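PDB 3LL7: putative methyltransferase from Porphyromonas gingivalis, which probably transfers a methyl group from S-adenosylmethionine to a substrate that has not been established. Local coordinates for residues K318-P321 and N322-L325; F274-E277 and E278-S281. One frame throughout, in Å; residues are numbered along the deposited sequence. Where two conformers were deposited one is given.

Contact 1: residues K318-P321 and N322-L325; sequences KLHP and NSHL. With FMT (formic acid), chain J.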
loop_
_atom_site.group_PDB
_atom_site.type_symbol
_atom_site.label_atom_id
_atom_site.label_comp_id
_atom_site.label_asym_id
_atom_site.label_seq_id
_atom_site.Cartn_x
_atom_site.Cartn_y
_atom_site.Cartn_z
ATOM N N LYS A 318 23.690 -13.662 5.277
ATOM C CA LYS A 318 23.397 -12.576 4.333
ATOM C C LYS A 318 24.631 -12.404 3.456
ATOM O O LYS A 318 25.748 -12.634 3.921
ATOM C CB LYS A 318 23.094 -11.283 5.083
ATOM C CG LYS A 318 22.539 -10.182 4.198
ATOM C CD LYS A 318 21.801 -9.139 5.101
ATOM C CE LYS A 318 21.059 -8.097 4.249
ATOM N NZ LYS A 318 21.972 -7.108 3.676
ATOM N N LEU A 319 24.453 -12.036 2.187
ATOM C CA LEU A 319 25.598 -11.958 1.278
ATOM C C LEU A 319 26.566 -10.807 1.585
ATOM O O LEU A 319 27.770 -10.981 1.514
ATOM C CB LEU A 319 25.100 -11.877 -0.169
ATOM C CG LEU A 319 24.841 -13.240 -0.825
ATOM C CD1 LEU A 319 24.085 -14.258 -0.018
ATOM C CD2 LEU A 319 24.201 -13.068 -2.262
ATOM N N HIS A 320 26.022 -9.641 1.931
ATOM C CA HIS A 320 26.798 -8.417 2.076
ATOM C C HIS A 320 25.845 -7.424 2.752
ATOM O O HIS A 320 24.625 -7.542 2.588
ATOM C CB HIS A 320 27.192 -7.896 0.671
ATOM C CG HIS A 320 28.093 -6.689 0.661
ATOM N ND1 HIS A 320 27.629 -5.405 0.858
ATOM C CD2 HIS A 320 29.422 -6.572 0.419
ATOM C CE1 HIS A 320 28.636 -4.553 0.765
ATOM N NE2 HIS A 320 29.739 -5.239 0.497
ATOM N N PRO A 321 26.376 -6.452 3.512
ATOM C CA PRO A 321 25.465 -5.462 4.143
ATOM C C PRO A 321 24.574 -4.738 3.158
ATOM O O PRO A 321 23.440 -4.372 3.507
ATOM C CB PRO A 321 26.418 -4.441 4.784
ATOM C CG PRO A 321 27.705 -5.233 5.056
ATOM C CD PRO A 321 27.784 -6.269 3.919
ATOM N N ASN A 322 25.089 -4.493 1.943
ATOM C CA ASN A 322 24.262 -3.846 0.891
ATOM C C ASN A 322 23.597 -4.819 -0.134
ATOM O O ASN A 322 22.845 -4.354 -1.013
ATOM C CB ASN A 322 25.078 -2.795 0.166
ATOM C CG ASN A 322 25.556 -1.667 1.127
ATOM O OD1 ASN A 322 24.839 -1.296 2.050
ATOM N ND2 ASN A 322 26.741 -1.161 0.912
ATOM N N SER A 323 23.863 -6.127 -0.030
ATOM C CA SER A 323 23.154 -7.117 -0.855
ATOM C C SER A 323 22.019 -7.735 -0.038
ATOM O O SER A 323 22.247 -8.547 0.868
ATOM C CB SER A 323 24.098 -8.246 -1.344
ATOM O OG SER A 323 25.230 -7.710 -1.986
ATOM N N HIS A 324 20.786 -7.355 -0.354
ATOM C CA HIS A 324 19.686 -7.805 0.464
ATOM C C HIS A 324 19.166 -9.132 -0.072
ATOM O O HIS A 324 18.080 -9.217 -0.655
ATOM C CB HIS A 324 18.636 -6.709 0.586
ATOM C CG HIS A 324 19.198 -5.413 1.109
ATOM N ND1 HIS A 324 20.183 -5.377 2.076
ATOM C CD2 HIS A 324 18.919 -4.118 0.810
ATOM C CE1 HIS A 324 20.473 -4.120 2.356
ATOM N NE2 HIS A 324 19.715 -3.337 1.604
ATOM N N LEU A 325 20.025 -10.141 0.085
ATOM C CA LEU A 325 19.759 -11.527 -0.233
ATOM C C LEU A 325 20.405 -12.383 0.831
ATOM O O LEU A 325 21.421 -12.006 1.433
ATOM C CB LEU A 325 20.446 -11.934 -1.571
ATOM C CG LEU A 325 19.895 -11.302 -2.834
ATOM C CD1 LEU A 325 20.876 -11.755 -3.982
ATOM C CD2 LEU A 325 18.462 -11.831 -3.101
HETATM C C FMT J . 29.132 -2.515 -2.064
HETATM O O1 FMT J . 29.185 -3.526 -2.768
HETATM O O2 FMT J . 28.086 -1.955 -1.725
#
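K318 runs alongside the turn that follows it and passes L325 O, then S323 O, before its tip reaches H324. Its CB is 4.1 Å from L325 O; CG comes closer to the same oxygen, at 3.5 Å. CE lies 3.6 Å from both S323 O and H324 ND1. CG stands anti to the backbone N (chi1 -170°) and the chain stays extended until chi4, where a bend carries NZ in among three acceptors. NZ donates to H320 O at 2.9 Å, in the carbonyl plane, and to S323 O, where it stands well above that plane and so misses the lone pairs. The third bond, 3.0 Å from NZ to H324 ND1, lies almost in the imidazole plane; since NZ is the donor, this is consistent with an ND1 without hydrogen. F307 stacks on this ring.

H320 O also accepts from S323 N across the type I turn from H320 to S323, through a bent N-H...O angle of 138°. The H320 ring turns forward along the chain, and its ND1 takes the N322 amide hydrogen at 2.9 Å, straight (163°) and near the ring plane, while P321 CD lies above one face, offset toward the rim. N322 ND2 reaches formic acid O2 at 3.1 Å; N369 holds the same molecule. S323 OG bonds to T395 and N369. L319 and L325 touch through CD2 and CD1.

The type I turn and the L319 N to L325 O bond mark a tight beta hairpin within the ferredoxin-like region, with 317-320 the outermost strand at one margin of the seven-stranded sheet; the K318 bonds are an addition specific to this turn.

Contact 2: residues F274-E277 and E278-S281; sequences FTME and EERS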
loop_
_atom_site.group_PDB
_atom_site.type_symbol
_atom_site.label_atom_id
_atom_site.label_comp_id
_atom_site.label_asym_id
_atom_site.label_seq_id
_atom_site.Cartn_x
_atom_site.Cartn_y
_atom_site.Cartn_z
ATOM N N PHE A 274 9.313 -6.562 14.271
ATOM C CA PHE A 274 10.623 -6.328 14.883
ATOM C C PHE A 274 10.696 -4.877 15.386
ATOM O O PHE A 274 9.714 -4.132 15.287
ATOM C CB PHE A 274 11.769 -6.630 13.865
ATOM C CG PHE A 274 11.927 -5.578 12.792
ATOM C CD1 PHE A 274 13.087 -4.791 12.749
ATOM C CD2 PHE A 274 10.916 -5.360 11.817
ATOM C CE1 PHE A 274 13.233 -3.799 11.764
ATOM C CE2 PHE A 274 11.064 -4.358 10.857
ATOM C CZ PHE A 274 12.236 -3.571 10.844
ATOM N N THR A 275 11.853 -4.483 15.920
ATOM C CA THR A 275 12.085 -3.102 16.351
ATOM C C THR A 275 13.433 -2.641 15.843
ATOM O O THR A 275 14.317 -3.461 15.561
ATOM C CB THR A 275 12.116 -2.975 17.890
ATOM O OG1 THR A 275 13.203 -3.753 18.415
ATOM C CG2 THR A 275 10.806 -3.438 18.494
HETATM N N MSE A 276 13.605 -1.332 15.721
HETATM C CA MSE A 276 14.858 -0.790 15.248
HETATM C C MSE A 276 15.981 -1.144 16.225
HETATM O O MSE A 276 17.125 -1.373 15.795
HETATM C CB MSE A 276 14.778 0.725 15.067
HETATM C CG MSE A 276 14.021 1.135 13.802
HETATM SE SE MSE A 276 14.553 0.108 12.207
HETATM C CE MSE A 276 16.443 0.481 12.039
ATOM N N GLU A 277 15.651 -1.190 17.522
ATOM C CA GLU A 277 16.622 -1.558 18.555
ATOM C C GLU A 277 17.177 -2.950 18.270
ATOM O O GLU A 277 18.389 -3.179 18.386
ATOM C CB GLU A 277 16.006 -1.542 19.953
ATOM C CG GLU A 277 16.985 -1.956 21.030
ATOM C CD GLU A 277 16.378 -1.984 22.406
ATOM O OE1 GLU A 277 15.170 -2.237 22.540
ATOM O OE2 GLU A 277 17.126 -1.748 23.373
ATOM N N GLU A 278 16.275 -3.882 17.947
ATOM C CA GLU A 278 16.680 -5.252 17.620
ATOM C C GLU A 278 17.556 -5.242 16.391
ATOM O O GLU A 278 18.662 -5.797 16.410
ATOM C CB GLU A 278 15.451 -6.158 17.417
ATOM C CG GLU A 278 15.798 -7.577 16.948
ATOM C CD GLU A 278 14.547 -8.394 16.718
ATOM O OE1 GLU A 278 13.453 -7.776 16.569
ATOM O OE2 GLU A 278 14.647 -9.635 16.702
ATOM N N GLU A 279 17.089 -4.614 15.310
ATOM C CA GLU A 279 17.886 -4.516 14.077
ATOM C C GLU A 279 19.293 -3.986 14.325
ATOM O O GLU A 279 20.244 -4.508 13.788
ATOM C CB GLU A 279 17.180 -3.635 13.037
ATOM C CG GLU A 279 17.929 -3.419 11.694
ATOM C CD GLU A 279 18.118 -4.677 10.831
ATOM O OE1 GLU A 279 17.403 -5.686 11.034
ATOM O OE2 GLU A 279 18.960 -4.640 9.890
ATOM N N ARG A 280 19.398 -2.947 15.150
ATOM C CA ARG A 280 20.704 -2.313 15.394
ATOM C C ARG A 280 21.631 -3.136 16.290
ATOM O O ARG A 280 22.846 -3.084 16.129
ATOM C CB ARG A 280 20.472 -0.942 16.027
ATOM C CG ARG A 280 20.135 0.089 14.973
ATOM C CD ARG A 280 19.359 1.280 15.517
ATOM N NE ARG A 280 18.640 1.903 14.412
ATOM C CZ ARG A 280 18.012 3.069 14.472
ATOM N NH1 ARG A 280 18.019 3.779 15.595
ATOM N NH2 ARG A 280 17.390 3.529 13.394
ATOM N N SER A 281 21.021 -3.885 17.210
ATOM C CA SER A 281 21.712 -4.648 18.264
ATOM C C SER A 281 22.296 -5.986 17.807
ATOM O O SER A 281 23.269 -6.474 18.374
ATOM C CB SER A 281 20.756 -4.910 19.426
ATOM O OG SER A 281 19.938 -6.047 19.187
HETATM O O HOH W 1 12.293 -6.587 18.562
#
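The first turn of helix 276-281 begins here with a threonine N-cap. T275 OG1 accepts from E278 N at 3.1 Å, with an N-H...O angle of 158°; chi1 of 62° sets OG1 between the backbone N and the carbonyl carbon, facing the E278 amide. One step on, T275 O receives E279 N at 3.0 Å, nearly linear (175°) and in the carbonyl plane, and M276 O takes R280 N at 2.8 Å.

E278 extends back past the cap, where a water bridges its OE1, at 2.6 Å, to T275 OG1. The same OE1 lies 3.4 Å from F274 CB and forms a salt bridge with R313 of helix 307-314. The F274 ring turns its edge, not its face, to E279 CB, 4.2 Å from CE1. Selenomethionine M276 folds at chi2 and chi3, bringing CE within 3.5 Å of R280 NH2, while its CB sits over a guanidinium face; W216 adds a cation-pi contact to R280.

E277 pairs with K255. Three successive carboxylates at a helix N-terminus would probably interact favourably with its dipole; K255 and R313 should balance E277 and E278, while E279 is held by the T309 hydroxyl and the K308 N-H.

Contact 2 comes first along the chain, and its centre is about 17 Å from that of contact 1; their nearest atoms are about 7 Å apart. Both are local and partly buried, away from the chain's centre and on the same side of it. Contact 1 ties two strands at one margin of the seven-stranded sheet, whereas contact 2 starts a short helix just after strand 272-274 of the other sheet. Helix 307-314 relates them: F307 stacks on H324 and also touches E279. The chemistry differs: a cationic lysine tip serves backbone and imidazole acceptors in 318-325, against acidic side chains in 274-281 linked outward, E277 and E278 to basic side chains and E279 to donors of helix 307-314.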